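PDB 5MMH: HTH-type transcriptional activator AmpR from Pseudomonas aeruginosa PAO1, which activates transcription of the beta-lactamase gene ampC by binding its promoter, with an effector domain that recognises cell-wall-derived muropeptides. Local coordinates for residues P29-F34 and I41-S46; A99-H104 and P116-A121; A112-L117 and V177-Y182. All coordinates share one frame; numbering follows the deposited sequence.

Contact 1: residues P29-F34 and I41-S46; sequences PRLEDF and IDLRLS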
loop_
_atom_site.group_PDB
_atom_site.type_symbol
_atom_site.label_atom_id
_atom_site.label_comp_id
_atom_site.label_asym_id
_atom_site.label_seq_id
_atom_site.Cartn_x
_atom_site.Cartn_y
_atom_site.Cartn_z
ATOM N N PRO A 29 9.419 -4.429 12.398
ATOM C CA PRO A 29 9.492 -4.816 13.823
ATOM C C PRO A 29 10.759 -5.562 14.212
ATOM O O PRO A 29 11.111 -5.562 15.398
ATOM C CB PRO A 29 8.261 -5.715 14.015
ATOM C CG PRO A 29 7.277 -5.216 13.005
ATOM C CD PRO A 29 8.096 -4.765 11.816
ATOM N N ARG A 30 11.447 -6.210 13.271
ATOM C CA ARG A 30 12.639 -6.989 13.589
ATOM C C ARG A 30 13.931 -6.321 13.154
ATOM O O ARG A 30 15.003 -6.787 13.548
ATOM C CB ARG A 30 12.552 -8.381 12.951
ATOM C CG ARG A 30 11.378 -9.191 13.474
ATOM C CD ARG A 30 11.048 -10.387 12.592
ATOM N NE ARG A 30 10.009 -11.213 13.221
ATOM C CZ ARG A 30 8.721 -10.859 13.287
ATOM N NH1 ARG A 30 8.305 -9.700 12.759
ATOM N NH2 ARG A 30 7.848 -11.660 13.877
ATOM N N LEU A 31 13.860 -5.230 12.379
ATOM C CA LEU A 31 15.066 -4.715 11.743
ATOM C C LEU A 31 16.010 -4.090 12.753
ATOM O O LEU A 31 17.217 -4.031 12.513
ATOM C CB LEU A 31 14.710 -3.690 10.670
ATOM C CG LEU A 31 15.686 -3.636 9.492
ATOM C CD1 LEU A 31 16.021 -5.047 8.937
ATOM C CD2 LEU A 31 15.105 -2.756 8.394
ATOM N N GLU A 32 15.481 -3.603 13.871
ATOM C CA GLU A 32 16.343 -3.101 14.930
ATOM C C GLU A 32 17.314 -4.181 15.405
ATOM O O GLU A 32 18.483 -3.889 15.672
ATOM C CB GLU A 32 15.475 -2.577 16.068
ATOM C CG GLU A 32 16.138 -1.536 16.931
ATOM C CD GLU A 32 15.123 -0.685 17.692
ATOM O OE1 GLU A 32 14.666 0.343 17.133
ATOM O OE2 GLU A 32 14.771 -1.044 18.843
ATOM N N ASP A 33 16.864 -5.443 15.460
ATOM C CA ASP A 33 17.761 -6.549 15.813
ATOM C C ASP A 33 18.900 -6.689 14.808
ATOM O O ASP A 33 20.049 -6.920 15.195
ATOM C CB ASP A 33 16.981 -7.870 15.912
ATOM C CG ASP A 33 17.871 -9.060 16.279
ATOM O OD1 ASP A 33 18.195 -9.183 17.472
ATOM O OD2 ASP A 33 18.230 -9.888 15.396
ATOM N N PHE A 34 18.597 -6.565 13.512
ATOM C CA PHE A 34 19.641 -6.674 12.493
ATOM C C PHE A 34 20.674 -5.562 12.624
ATOM O O PHE A 34 21.879 -5.811 12.501
ATOM C CB PHE A 34 19.031 -6.651 11.087
ATOM C CG PHE A 34 20.055 -6.521 9.985
ATOM C CD1 PHE A 34 20.842 -7.603 9.617
ATOM C CD2 PHE A 34 20.241 -5.311 9.335
ATOM C CE1 PHE A 34 21.793 -7.486 8.622
ATOM C CE2 PHE A 34 21.182 -5.185 8.329
ATOM C CZ PHE A 34 21.957 -6.271 7.969
ATOM N N ILE A 41 26.926 -2.525 8.458
ATOM C CA ILE A 41 26.212 -2.611 7.195
ATOM C C ILE A 41 25.279 -1.416 7.101
ATOM O O ILE A 41 24.479 -1.153 8.010
ATOM C CB ILE A 41 25.428 -3.923 7.081
ATOM C CG1 ILE A 41 26.375 -5.132 7.066
ATOM C CG2 ILE A 41 24.525 -3.864 5.829
ATOM C CD1 ILE A 41 25.671 -6.455 6.931
ATOM N N ASP A 42 25.382 -0.693 6.006
ATOM C CA ASP A 42 24.516 0.452 5.776
ATOM C C ASP A 42 23.406 -0.039 4.846
ATOM O O ASP A 42 23.613 -0.269 3.652
ATOM C CB ASP A 42 25.324 1.606 5.195
ATOM C CG ASP A 42 24.474 2.747 4.714
ATOM O OD1 ASP A 42 24.928 3.501 3.828
ATOM O OD2 ASP A 42 23.329 2.893 5.197
ATOM N N LEU A 43 22.231 -0.271 5.433
ATOM C CA LEU A 43 21.101 -0.873 4.736
ATOM C C LEU A 43 20.250 0.204 4.072
ATOM O O LEU A 43 19.900 1.200 4.707
ATOM C CB LEU A 43 20.240 -1.681 5.712
ATOM C CG LEU A 43 18.996 -2.401 5.244
ATOM C CD1 LEU A 43 19.368 -3.482 4.273
ATOM C CD2 LEU A 43 18.336 -2.973 6.459
ATOM N N ARG A 44 19.949 0.016 2.791
ATOM C CA ARG A 44 18.997 0.861 2.081
ATOM C C ARG A 44 17.753 0.027 1.787
ATOM O O ARG A 44 17.708 -0.741 0.822
ATOM C CB ARG A 44 19.611 1.438 0.808
ATOM C CG ARG A 44 20.331 2.777 1.007
ATOM C CD ARG A 44 21.681 2.530 1.572
ATOM N NE ARG A 44 22.565 3.678 1.399
ATOM C CZ ARG A 44 23.240 3.897 0.281
ATOM N NH1 ARG A 44 23.031 3.073 -0.746
ATOM N NH2 ARG A 44 24.060 4.916 0.176
ATOM N N LEU A 45 16.734 0.220 2.607
ATOM C CA LEU A 45 15.475 -0.480 2.457
ATOM C C LEU A 45 14.513 0.358 1.628
ATOM O O LEU A 45 14.381 1.563 1.860
ATOM C CB LEU A 45 14.886 -0.765 3.838
ATOM C CG LEU A 45 13.647 -1.654 3.896
ATOM C CD1 LEU A 45 13.945 -2.988 3.215
ATOM C CD2 LEU A 45 13.294 -1.832 5.356
ATOM N N SER A 46 13.861 -0.275 0.653
ATOM C CA SER A 46 12.750 0.329 -0.066
ATOM C C SER A 46 11.606 -0.674 -0.174
ATOM O O SER A 46 11.825 -1.894 -0.120
ATOM C CB SER A 46 13.193 0.810 -1.472
ATOM O OG SER A 46 13.658 -0.261 -2.269
#
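Phe34 and Leu31 face the strand where the axes of helix 29-34 and strand 42-46 come within 11.5 Å, the two running nearly antiparallel at 161°. No hydrogen bond joins the two segments; Ile41, Leu43 and Leu45 meet the helix with apolar carbons. Leu31 sends its tip into the tips of two strand leucines: CD2 of Leu31 lies 3.7 Å from CD2 of Leu45 and 3.8 Å from CD2 of Leu43. Leu43 CD2 is the busier of these strand methyls, because it also lies 4.1 Å from CE2 of Phe34. This is the helix-to-second-strand half of a beta-alpha-beta unit, strand 13-19, helix 20-37 and strand 42-48, in the periplasmic-binding-protein-like fold of LysR effector domains. The Phe34 ring is carried toward the strand with CG anti to the backbone N (chi1 170°). It crosses Ile41 at about a right angle, CZ of Phe34 resting 3.9 Å from CD1 of Ile41, with the branch methyl CG2 of Ile41 a little farther from the same ring carbon. Helix 194-215 contributes to the same core: Trp202 and Phe199 meet the Phe34 ring, the latter edge-to-face, while Ala195 and Ala198 touch Ile41. Asp42 points the other way, and its OD2 makes a salt bridge to Arg132 of the second subunit. Leu45 and Ser46 also pair in parallel with a strand of that subunit, which extends the sheet across the dimer interface.

Contact 2: residues A99-H104 and P116-A121; sequences ADLLQH and PLWFQA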
loop_
_atom_site.group_PDB
_atom_site.type_symbol
_atom_site.label_atom_id
_atom_site.label_comp_id
_atom_site.label_asym_id
_atom_site.label_seq_id
_atom_site.Cartn_x
_atom_site.Cartn_y
_atom_site.Cartn_z
ATOM N N ALA A 99 -20.997 -18.909 3.512
ATOM C CA ALA A 99 -21.951 -18.678 2.427
ATOM C C ALA A 99 -22.483 -17.248 2.433
ATOM O O ALA A 99 -22.817 -16.708 1.369
ATOM C CB ALA A 99 -23.100 -19.683 2.516
ATOM N N ASP A 100 -22.549 -16.618 3.613
ATOM C CA ASP A 100 -22.938 -15.213 3.725
ATOM C C ASP A 100 -21.996 -14.261 2.993
ATOM O O ASP A 100 -22.344 -13.088 2.804
ATOM C CB ASP A 100 -22.997 -14.796 5.199
ATOM C CG ASP A 100 -24.100 -15.495 5.972
ATOM O OD1 ASP A 100 -23.965 -15.612 7.207
ATOM O OD2 ASP A 100 -25.108 -15.901 5.354
ATOM N N LEU A 101 -20.805 -14.717 2.604
ATOM C CA LEU A 101 -19.811 -13.796 2.065
ATOM C C LEU A 101 -20.259 -13.169 0.753
ATOM O O LEU A 101 -19.818 -12.063 0.423
ATOM C CB LEU A 101 -18.483 -14.512 1.863
ATOM C CG LEU A 101 -17.678 -14.739 3.133
ATOM C CD1 LEU A 101 -16.582 -15.731 2.816
ATOM C CD2 LEU A 101 -17.099 -13.427 3.625
ATOM N N LEU A 102 -21.121 -13.846 -0.014
ATOM C CA LEU A 102 -21.519 -13.277 -1.299
ATOM C C LEU A 102 -22.488 -12.105 -1.160
ATOM O O LEU A 102 -22.832 -11.484 -2.173
ATOM C CB LEU A 102 -22.109 -14.362 -2.206
ATOM C CG LEU A 102 -21.109 -15.389 -2.766
ATOM C CD1 LEU A 102 -21.816 -16.388 -3.662
ATOM C CD2 LEU A 102 -19.949 -14.735 -3.521
ATOM N N GLN A 103 -22.913 -11.778 0.061
ATOM C CA GLN A 103 -23.682 -10.571 0.349
ATOM C C GLN A 103 -22.807 -9.342 0.547
ATOM O O GLN A 103 -23.337 -8.265 0.849
ATOM C CB GLN A 103 -24.525 -10.759 1.612
ATOM C CG GLN A 103 -25.578 -11.837 1.533
ATOM C CD GLN A 103 -26.237 -12.055 2.873
ATOM O OE1 GLN A 103 -26.463 -11.101 3.624
ATOM N NE2 GLN A 103 -26.534 -13.313 3.195
ATOM N N HIS A 104 -21.497 -9.483 0.423
ATOM C CA HIS A 104 -20.566 -8.400 0.668
ATOM C C HIS A 104 -19.667 -8.233 -0.545
ATOM O O HIS A 104 -19.465 -9.159 -1.333
ATOM C CB HIS A 104 -19.702 -8.662 1.916
ATOM C CG HIS A 104 -20.462 -8.621 3.207
ATOM N ND1 HIS A 104 -21.183 -9.696 3.685
ATOM C CD2 HIS A 104 -20.618 -7.628 4.116
ATOM C CE1 HIS A 104 -21.752 -9.365 4.830
ATOM N NE2 HIS A 104 -21.425 -8.118 5.114
ATOM N N PRO A 116 -11.739 -18.219 -5.268
ATOM C CA PRO A 116 -12.228 -19.584 -5.521
ATOM C C PRO A 116 -11.429 -20.637 -4.774
ATOM O O PRO A 116 -12.017 -21.588 -4.247
ATOM C CB PRO A 116 -12.112 -19.738 -7.047
ATOM C CG PRO A 116 -11.302 -18.598 -7.516
ATOM C CD PRO A 116 -11.487 -17.495 -6.524
ATOM N N LEU A 117 -10.111 -20.479 -4.669
ATOM C CA LEU A 117 -9.325 -21.448 -3.906
ATOM C C LEU A 117 -9.758 -21.482 -2.454
ATOM O O LEU A 117 -9.872 -22.559 -1.861
ATOM C CB LEU A 117 -7.837 -21.132 -4.006
ATOM C CG LEU A 117 -7.161 -21.718 -5.250
ATOM C CD1 LEU A 117 -5.706 -21.295 -5.352
ATOM C CD2 LEU A 117 -7.280 -23.234 -5.225
ATOM N N TRP A 118 -10.030 -20.311 -1.867
ATOM C CA TRP A 118 -10.407 -20.280 -0.461
ATOM C C TRP A 118 -11.790 -20.872 -0.242
ATOM O O TRP A 118 -12.006 -21.592 0.740
ATOM C CB TRP A 118 -10.367 -18.857 0.073
ATOM C CG TRP A 118 -10.675 -18.777 1.547
ATOM C CD1 TRP A 118 -9.771 -18.806 2.569
ATOM C CD2 TRP A 118 -11.965 -18.633 2.159
ATOM N NE1 TRP A 118 -10.411 -18.691 3.775
ATOM C CE2 TRP A 118 -11.759 -18.581 3.553
ATOM C CE3 TRP A 118 -13.272 -18.533 1.666
ATOM C CZ2 TRP A 118 -12.812 -18.450 4.461
ATOM C CZ3 TRP A 118 -14.324 -18.400 2.573
ATOM C CH2 TRP A 118 -14.086 -18.355 3.948
ATOM N N PHE A 119 -12.745 -20.554 -1.122
ATOM C CA PHE A 119 -14.079 -21.133 -0.996
ATOM C C PHE A 119 -14.006 -22.657 -1.018
ATOM O O PHE A 119 -14.631 -23.332 -0.193
ATOM C CB PHE A 119 -14.996 -20.608 -2.107
ATOM C CG PHE A 119 -15.582 -19.238 -1.825
ATOM C CD1 PHE A 119 -16.050 -18.910 -0.558
ATOM C CD2 PHE A 119 -15.647 -18.275 -2.821
ATOM C CE1 PHE A 119 -16.579 -17.647 -0.292
ATOM C CE2 PHE A 119 -16.178 -17.011 -2.569
ATOM C CZ PHE A 119 -16.643 -16.692 -1.303
ATOM N N GLN A 120 -13.228 -23.213 -1.949
ATOM C CA GLN A 120 -12.959 -24.645 -1.949
ATOM C C GLN A 120 -12.520 -25.117 -0.574
ATOM O O GLN A 120 -13.163 -25.970 0.042
ATOM C CB GLN A 120 -11.880 -24.965 -2.966
ATOM C CG GLN A 120 -12.356 -25.121 -4.364
ATOM C CD GLN A 120 -11.318 -25.845 -5.172
ATOM O OE1 GLN A 120 -10.273 -26.245 -4.637
ATOM N NE2 GLN A 120 -11.586 -26.030 -6.456
ATOM N N ALA A 121 -11.427 -24.548 -0.067
ATOM C CA ALA A 121 -10.930 -24.936 1.247
ATOM C C ALA A 121 -12.013 -24.861 2.319
ATOM O O ALA A 121 -11.956 -25.596 3.310
ATOM C CB ALA A 121 -9.739 -24.062 1.629
#
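Leu101 reaches from the 3-10 segment 99-103 into the aromatic side of helix 114-121, a loop-on-helix contact within the effector-binding domain of this LysR-family regulator. The 3-10 segment lies between helix 89-93 and strand 106-109, and helix 114-121 follows that strand, so the chain turns back to pack on itself. Asp100 comes before the contact residues, and its backbone carbonyl O takes a hydrogen bond from the backbone N of Gln103, part of the 3-10 turn that carries the two leucines. Leu101 then does most of the work. With CG anti to the carbonyl carbon (chi1 -77°), one methyl, CD1, reaches two rings at once. It lies 3.5 Å from CZ3 of Trp118, a close approach to the six-membered half of the indole, with CH2 of Trp118 at 3.8 Å. The same methyl is 3.7 Å from CE1 of Phe119. The leucine crosses the tryptophan at about a right angle but meets the phenylalanine at a slant. Leu95 and Val152 also touch Leu101, adding to the apolar surroundings of this buried side chain.

Leu102 is more exposed and touches more lightly, its CD2 standing 4.4 Å from CZ of Phe119. Farther along, the backbone N of His104 bonds back to the carbonyl O of Leu101, spanning three residues just as the bond from Gln103 does. On the helix, the two rings sit close together, CD1 of Phe119 lying in the plane of the indole at its edge. The polar corner of Trp118 turns to another part of the chain, NE1 donating a hydrogen bond to the carbonyl O of Thr175.

Contact 3: residues A112-L117 and V177-Y182; sequences ADEWPL and VSTGSY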
loop_
_atom_site.group_PDB
_atom_site.type_symbol
_atom_site.label_atom_id
_atom_site.label_comp_id
_atom_site.label_asym_id
_atom_site.label_seq_id
_atom_site.Cartn_x
_atom_site.Cartn_y
_atom_site.Cartn_z
ATOM N N ALA A 112 -6.106 -13.844 -9.438
ATOM C CA ALA A 112 -7.559 -13.949 -9.518
ATOM C C ALA A 112 -8.124 -15.246 -8.958
ATOM O O ALA A 112 -9.350 -15.358 -8.839
ATOM C CB ALA A 112 -8.024 -13.788 -10.970
ATOM N N ASP A 113 -7.293 -16.221 -8.603
ATOM C CA ASP A 113 -7.810 -17.501 -8.149
ATOM C C ASP A 113 -7.766 -17.669 -6.634
ATOM O O ASP A 113 -7.984 -18.774 -6.140
ATOM C CB ASP A 113 -7.063 -18.649 -8.837
ATOM C CG ASP A 113 -7.550 -18.888 -10.267
ATOM O OD1 ASP A 113 -6.766 -18.667 -11.216
ATOM O OD2 ASP A 113 -8.731 -19.275 -10.441
ATOM N N GLU A 114 -7.528 -16.602 -5.882
ATOM C CA GLU A 114 -7.417 -16.755 -4.439
ATOM C C GLU A 114 -8.783 -16.998 -3.803
ATOM O O GLU A 114 -8.935 -17.893 -2.963
ATOM C CB GLU A 114 -6.745 -15.527 -3.840
ATOM C CG GLU A 114 -5.319 -15.301 -4.338
ATOM C CD GLU A 114 -4.630 -14.116 -3.642
ATOM O OE1 GLU A 114 -5.340 -13.277 -3.045
ATOM O OE2 GLU A 114 -3.380 -14.027 -3.677
ATOM N N TRP A 115 -9.794 -16.216 -4.196
ATOM C CA TRP A 115 -11.134 -16.416 -3.642
ATOM C C TRP A 115 -11.748 -17.764 -4.006
ATOM O O TRP A 115 -12.309 -18.416 -3.108
ATOM C CB TRP A 115 -12.064 -15.270 -4.058
ATOM C CG TRP A 115 -11.974 -14.103 -3.159
ATOM C CD1 TRP A 115 -11.339 -12.939 -3.413
ATOM C CD2 TRP A 115 -12.514 -13.995 -1.838
ATOM N NE1 TRP A 115 -11.449 -12.099 -2.333
ATOM C CE2 TRP A 115 -12.171 -12.724 -1.354
ATOM C CE3 TRP A 115 -13.253 -14.855 -1.014
ATOM C CZ2 TRP A 115 -12.545 -12.278 -0.088
ATOM C CZ3 TRP A 115 -13.611 -14.417 0.252
ATOM C CH2 TRP A 115 -13.263 -13.136 0.697
ATOM N N PRO A 116 -11.739 -18.219 -5.268
ATOM C CA PRO A 116 -12.228 -19.584 -5.521
ATOM C C PRO A 116 -11.429 -20.637 -4.774
ATOM O O PRO A 116 -12.017 -21.588 -4.247
ATOM C CB PRO A 116 -12.112 -19.738 -7.047
ATOM C CG PRO A 116 -11.302 -18.598 -7.516
ATOM C CD PRO A 116 -11.487 -17.495 -6.524
ATOM N N LEU A 117 -10.111 -20.479 -4.669
ATOM C CA LEU A 117 -9.325 -21.448 -3.906
ATOM C C LEU A 117 -9.758 -21.482 -2.454
ATOM O O LEU A 117 -9.872 -22.559 -1.861
ATOM C CB LEU A 117 -7.837 -21.132 -4.006
ATOM C CG LEU A 117 -7.161 -21.718 -5.250
ATOM C CD1 LEU A 117 -5.706 -21.295 -5.352
ATOM C CD2 LEU A 117 -7.280 -23.234 -5.225
ATOM N N VAL A 177 -6.162 -21.000 3.204
ATOM C CA VAL A 177 -5.697 -21.638 1.981
ATOM C C VAL A 177 -4.279 -21.165 1.711
ATOM O O VAL A 177 -3.965 -19.976 1.855
ATOM C CB VAL A 177 -6.627 -21.339 0.789
ATOM C CG1 VAL A 177 -6.767 -19.805 0.562
ATOM C CG2 VAL A 177 -6.123 -22.032 -0.453
ATOM N N SER A 178 -3.424 -22.101 1.314
ATOM C CA SER A 178 -2.004 -21.858 1.086
ATOM C C SER A 178 -1.794 -21.629 -0.400
ATOM O O SER A 178 -1.860 -22.572 -1.190
ATOM C CB SER A 178 -1.167 -23.051 1.559
ATOM O OG SER A 178 -0.943 -23.037 2.957
ATOM N N THR A 179 -1.539 -20.388 -0.793
ATOM C CA THR A 179 -1.307 -20.102 -2.201
ATOM C C THR A 179 0.113 -19.654 -2.509
ATOM O O THR A 179 0.507 -19.694 -3.676
ATOM C CB THR A 179 -2.273 -19.023 -2.700
ATOM O OG1 THR A 179 -1.989 -17.787 -2.036
ATOM C CG2 THR A 179 -3.701 -19.427 -2.403
ATOM N N GLY A 180 0.882 -19.238 -1.507
ATOM C CA GLY A 180 2.219 -18.741 -1.766
ATOM C C GLY A 180 2.998 -18.542 -0.487
ATOM O O GLY A 180 2.490 -18.734 0.620
ATOM N N SER A 181 4.261 -18.155 -0.666
ATOM C CA SER A 181 5.206 -17.923 0.407
ATOM C C SER A 181 5.898 -16.596 0.149
ATOM O O SER A 181 5.784 -16.024 -0.932
ATOM C CB SER A 181 6.258 -19.041 0.480
ATOM O OG SER A 181 5.643 -20.302 0.636
ATOM N N TYR A 182 6.607 -16.107 1.163
ATOM C CA TYR A 182 7.563 -15.028 0.992
ATOM C C TYR A 182 8.929 -15.623 0.686
ATOM O O TYR A 182 9.319 -16.637 1.275
ATOM C CB TYR A 182 7.609 -14.145 2.242
ATOM C CG TYR A 182 6.352 -13.318 2.365
ATOM C CD1 TYR A 182 6.129 -12.245 1.504
ATOM C CD2 TYR A 182 5.367 -13.636 3.290
ATOM C CE1 TYR A 182 4.976 -11.491 1.580
ATOM C CE2 TYR A 182 4.202 -12.876 3.385
ATOM C CZ TYR A 182 4.015 -11.809 2.516
ATOM O OH TYR A 182 2.874 -11.050 2.566
HETATM O O HOH W 1 -2.006 -15.932 -4.563
#
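Leu117, Val177 and Thr179 form the apolar part of this contact, where the first turn of helix 114-121 meets segment 177-182, which runs into strand 181-187 of the effector domain's mixed sheet. Leu117 lies against both partners at once. Its CB is 4.0 Å from CG2 of Val177, and the same valine methyl lies equally far from the Leu117 carbonyl O. Farther out, CD1 of Leu117 slants across Thr179 to reach its CG2, also at 4.0 Å. That threonine divides its branches between two neighbours: CG2 is anti to the carbonyl carbon and goes to the leucine, whereas OG1 (chi1 66°) faces the carboxylate of Glu114. Leu83, on strand 73-86, touches Thr179 and Glu114 as well.

Glu114 and Thr179 are too far apart to bond directly, OE2 of Glu114 lying 4.3 Å from OG1 of Thr179, and a single water bridges them. The carboxylate is also held by Arg111, whose NE makes a salt bridge to OE2, the oxygen that takes the water. The water donates to OE2 of Glu114 at 2.5 Å and hydrogen-bonds to OG1 of Thr179 at 3.1 Å.

Overall arrangement
Contact 1 closes before the other two open along the chain, and it lies on the opposite side of the chain's centre from both. Its centre is 38 Å from that of contact 2 and 29 Å from that of contact 3, with no touch between them. Contacts 2 and 3 are neighbours, their centres 13 Å apart: they share Pro116 and Leu117 of helix 114-121, and Trp118 of one packs on Val177 of the other. Helix 114-121 therefore packs on segment 99-104 and on segment 177-182. Contacts 1 and 3 both reach the six-stranded mixed sheet, and contact 1 lies where a strand of the second subunit continues it.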